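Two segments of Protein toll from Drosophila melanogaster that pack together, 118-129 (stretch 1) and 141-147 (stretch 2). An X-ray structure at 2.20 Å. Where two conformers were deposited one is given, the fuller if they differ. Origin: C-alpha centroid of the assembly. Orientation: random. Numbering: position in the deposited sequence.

Stretch 1 118-129: HLDRLHGLKRFR
Stretch 2, residues 141-147: NLLTDMR

The two stretches pack as neighbouring turns of one chain, burying 444 Å² between them without a single hydrogen bond across the contact. Stretch 1 leaves a short 3-10 segment at His118 and Leu119, passes through a type II turn from Leu119 to Leu122 (Leu122 N to Leu119 O, 3.0 Å) and a type I turn from Leu122 to Leu125 (Leu125 N to Leu122 O, 3.2 Å), then enters a strand at Arg127. Stretch 2 has no regular helix or strand; a type I turn from Asn141 to Thr144 runs into a type II turn from Leu143 to Met146, where Met146 N bonds Leu143 O at 3.2 Å. Asn141 O receives both Thr144 N (3.2 Å) and Thr144 OG1 (2.7 Å), which fastens the first turn. The two stretches run in the same sense: Leu119 CA lies 7.7 Å from Leu142 CA, and His123 CA only 4.9 Å from Met146 CA.

Met146 gives up the most surface, 99 Å². Its CA-to-CB bond points sideways, but an m, m, m rotamer brings the thioether nearer stretch 1. A long, flexible, unbranched side chain suits this place because it can touch several partners: Met146 CE lies 3.5 Å from Leu122 O and 4.1 Å from Leu125 CD1, while Met146 SD lies 4.3 Å from Leu119 CD1. Met146 SD also approaches the His123 ring obliquely, 4.8 Å from its centroid, a sulfur-aromatic contact.

His123, with chi1 m, has 86 Å² covered by stretch 2 and remains partly exposed. One face of its flat ring receives Asp145 CB, 3.9 Å from the ring centroid and 29° off the normal, a CH-pi contact; Thr144 O lies over the same face. Asp145 takes phi/psi of 67/15, the left-handed conformation typical of the third position of a type II turn, and its CA-to-CB bond points toward stretch 1.

Leu119, a buried residue with 59 Å² covered, has its CA-to-CB bond toward stretch 2, and the m, t rotamer sets Leu119 CD1 3.9 Å from Leu143 CD2, 4.1 Å from Leu142 CD1 and 3.7 Å from Leu142 O. Leu142 (t, p) and Leu143 (m, t) start sideways, yet their ends come nearer stretch 1. Phe128, on the strand with chi1 t and chi2 69°, has a CA-to-CB bond that also points toward stretch 2; Phe128 CE2 meets Leu142 CD2 at 4.3 Å and Phe128 CD2 meets Leu143 CD2 at 4.2 Å, both obliquely. Branched leucines and a broad aromatic ring fill this apolar space by dispersion and by exclusion of water.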

# COMPACT_ATOMS: atom_id res chain seq x y z
N HIS A 118 -52.88 0.90 -0.52
CA HIS A 118 -51.74 1.14 0.36
C HIS A 118 -51.12 2.52 0.18
O HIS A 118 -50.47 3.05 1.09
CB HIS A 118 -50.69 0.04 0.19
CG HIS A 118 -51.12 -1.29 0.73
ND1 HIS A 118 -50.73 -2.49 0.18
CD2 HIS A 118 -51.93 -1.60 1.77
CE1 HIS A 118 -51.26 -3.48 0.88
NE2 HIS A 118 -52.00 -2.97 1.85
N LEU A 119 -51.35 3.13 -0.98
CA LEU A 119 -50.77 4.45 -1.24
C LEU A 119 -51.77 5.60 -1.16
O LEU A 119 -51.42 6.73 -1.49
CB LEU A 119 -50.02 4.47 -2.58
CG LEU A 119 -48.75 3.62 -2.70
CD1 LEU A 119 -48.24 3.66 -4.13
CD2 LEU A 119 -47.64 4.12 -1.73
N ASP A 120 -53.01 5.31 -0.73
CA ASP A 120 -53.98 6.38 -0.48
C ASP A 120 -53.36 7.48 0.41
O ASP A 120 -52.61 7.17 1.35
CB ASP A 120 -55.24 5.83 0.21
CG ASP A 120 -56.14 5.01 -0.73
OD1 ASP A 120 -55.89 4.96 -1.96
OD2 ASP A 120 -57.13 4.42 -0.23
N ARG A 121 -53.67 8.74 0.10
CA ARG A 121 -53.13 9.91 0.82
C ARG A 121 -51.61 10.15 0.65
O ARG A 121 -51.06 11.11 1.20
CB ARG A 121 -53.55 9.89 2.30
CG ARG A 121 -55.03 9.54 2.51
CD ARG A 121 -55.54 10.00 3.89
NE ARG A 121 -54.84 9.37 5.00
CZ ARG A 121 -55.15 8.16 5.49
NH1 ARG A 121 -56.14 7.45 4.97
NH2 ARG A 121 -54.47 7.67 6.51
N LEU A 122 -50.93 9.31 -0.12
CA LEU A 122 -49.52 9.53 -0.42
C LEU A 122 -49.25 9.97 -1.86
O LEU A 122 -48.14 9.76 -2.38
CB LEU A 122 -48.67 8.30 -0.06
CG LEU A 122 -48.68 8.07 1.46
CD1 LEU A 122 -47.91 6.82 1.86
CD2 LEU A 122 -48.14 9.28 2.16
N HIS A 123 -50.26 10.56 -2.50
CA HIS A 123 -50.15 11.03 -3.89
C HIS A 123 -49.20 12.22 -4.04
O HIS A 123 -48.81 12.57 -5.15
CB HIS A 123 -51.54 11.38 -4.47
CG HIS A 123 -52.49 10.23 -4.52
ND1 HIS A 123 -52.11 8.94 -4.18
CD2 HIS A 123 -53.81 10.17 -4.83
CE1 HIS A 123 -53.16 8.14 -4.30
NE2 HIS A 123 -54.20 8.86 -4.69
N GLY A 124 -48.82 12.83 -2.92
CA GLY A 124 -47.83 13.90 -2.92
C GLY A 124 -46.36 13.50 -3.01
O GLY A 124 -45.49 14.38 -3.15
N LEU A 125 -46.07 12.20 -2.93
CA LEU A 125 -44.68 11.71 -2.90
C LEU A 125 -43.90 12.01 -4.18
O LEU A 125 -44.46 11.95 -5.28
CB LEU A 125 -44.62 10.19 -2.64
CG LEU A 125 -45.04 9.60 -1.29
CD1 LEU A 125 -45.05 8.10 -1.42
CD2 LEU A 125 -44.10 10.04 -0.11
N LYS A 126 -42.62 12.34 -4.02
CA LYS A 126 -41.75 12.54 -5.17
C LYS A 126 -40.96 11.28 -5.45
O LYS A 126 -40.47 11.07 -6.56
CB LYS A 126 -40.80 13.73 -4.95
CG LYS A 126 -41.42 15.07 -5.30
CD LYS A 126 -41.28 16.06 -4.16
CE LYS A 126 -41.88 17.42 -4.54
NZ LYS A 126 -42.29 18.21 -3.34
N ARG A 127 -40.85 10.44 -4.45
CA ARG A 127 -39.97 9.30 -4.58
C ARG A 127 -40.57 8.11 -3.86
O ARG A 127 -40.99 8.22 -2.72
CB ARG A 127 -38.57 9.63 -4.03
CG ARG A 127 -37.58 8.46 -4.18
CD ARG A 127 -36.09 8.86 -4.08
NE ARG A 127 -35.26 7.74 -4.51
CZ ARG A 127 -33.93 7.75 -4.58
NH1 ARG A 127 -33.25 8.85 -4.24
NH2 ARG A 127 -33.27 6.66 -4.99
N PHE A 128 -40.59 6.96 -4.51
CA PHE A 128 -41.17 5.78 -3.88
C PHE A 128 -40.34 4.59 -4.27
O PHE A 128 -39.97 4.47 -5.43
CB PHE A 128 -42.64 5.61 -4.32
CG PHE A 128 -43.23 4.28 -3.94
CD1 PHE A 128 -43.50 3.97 -2.61
CD2 PHE A 128 -43.57 3.34 -4.93
CE1 PHE A 128 -44.07 2.74 -2.25
CE2 PHE A 128 -44.16 2.10 -4.59
CZ PHE A 128 -44.40 1.80 -3.24
N ARG A 129 -40.05 3.72 -3.31
CA ARG A 129 -39.35 2.47 -3.60
C ARG A 129 -40.05 1.30 -2.93
O ARG A 129 -40.37 1.36 -1.75
CB ARG A 129 -37.88 2.51 -3.13
CG ARG A 129 -37.27 1.09 -3.07
CD ARG A 129 -35.73 1.07 -3.24
NE ARG A 129 -35.01 1.52 -2.05
CZ ARG A 129 -34.69 0.76 -1.00
NH1 ARG A 129 -35.06 -0.53 -0.92
NH2 ARG A 129 -34.00 1.30 0.01
N ASN A 141 -52.54 -1.10 -11.31
CA ASN A 141 -53.10 0.15 -10.82
C ASN A 141 -52.43 0.70 -9.55
O ASN A 141 -52.92 1.68 -8.96
CB ASN A 141 -54.62 0.04 -10.63
CG ASN A 141 -55.00 -0.73 -9.39
OD1 ASN A 141 -54.20 -1.50 -8.83
ND2 ASN A 141 -56.24 -0.56 -8.96
N LEU A 142 -51.33 0.08 -9.12
CA LEU A 142 -50.63 0.51 -7.89
C LEU A 142 -50.40 2.03 -7.83
O LEU A 142 -50.64 2.67 -6.80
CB LEU A 142 -49.29 -0.24 -7.73
CG LEU A 142 -48.47 0.16 -6.49
CD1 LEU A 142 -49.21 -0.17 -5.19
CD2 LEU A 142 -47.05 -0.43 -6.48
N LEU A 143 -49.98 2.61 -8.95
CA LEU A 143 -49.49 4.00 -8.96
C LEU A 143 -50.51 4.97 -9.54
O LEU A 143 -50.16 6.00 -10.13
CB LEU A 143 -48.16 4.09 -9.72
CG LEU A 143 -47.03 3.22 -9.11
CD1 LEU A 143 -45.82 3.18 -10.03
CD2 LEU A 143 -46.64 3.73 -7.72
N THR A 144 -51.78 4.63 -9.35
CA THR A 144 -52.86 5.51 -9.75
C THR A 144 -52.72 6.85 -9.04
O THR A 144 -52.56 6.89 -7.83
CB THR A 144 -54.23 4.88 -9.41
OG1 THR A 144 -54.36 3.65 -10.14
CG2 THR A 144 -55.39 5.84 -9.74
N ASP A 145 -52.81 7.93 -9.81
CA ASP A 145 -52.78 9.29 -9.30
C ASP A 145 -51.45 9.72 -8.68
O ASP A 145 -51.41 10.74 -7.99
CB ASP A 145 -53.91 9.55 -8.29
CG ASP A 145 -55.30 9.35 -8.88
OD1 ASP A 145 -55.47 9.46 -10.12
OD2 ASP A 145 -56.23 9.07 -8.08
N MET A 146 -50.37 8.98 -8.92
CA MET A 146 -49.07 9.38 -8.37
C MET A 146 -48.43 10.41 -9.30
O MET A 146 -47.32 10.19 -9.81
CB MET A 146 -48.14 8.18 -8.17
CG MET A 146 -48.66 7.13 -7.19
SD MET A 146 -48.76 7.73 -5.48
CE MET A 146 -47.03 7.78 -5.01
N ARG A 147 -49.13 11.52 -9.54
CA ARG A 147 -48.71 12.49 -10.55
C ARG A 147 -47.59 13.43 -10.08
O ARG A 147 -47.18 14.33 -10.81
CB ARG A 147 -49.92 13.27 -11.11
CG ARG A 147 -50.91 12.42 -11.94
CD ARG A 147 -51.75 13.24 -12.94
NE ARG A 147 -52.63 12.39 -13.77
CZ ARG A 147 -52.35 12.00 -15.01
NH1 ARG A 147 -51.21 12.37 -15.60
NH2 ARG A 147 -53.20 11.23 -15.68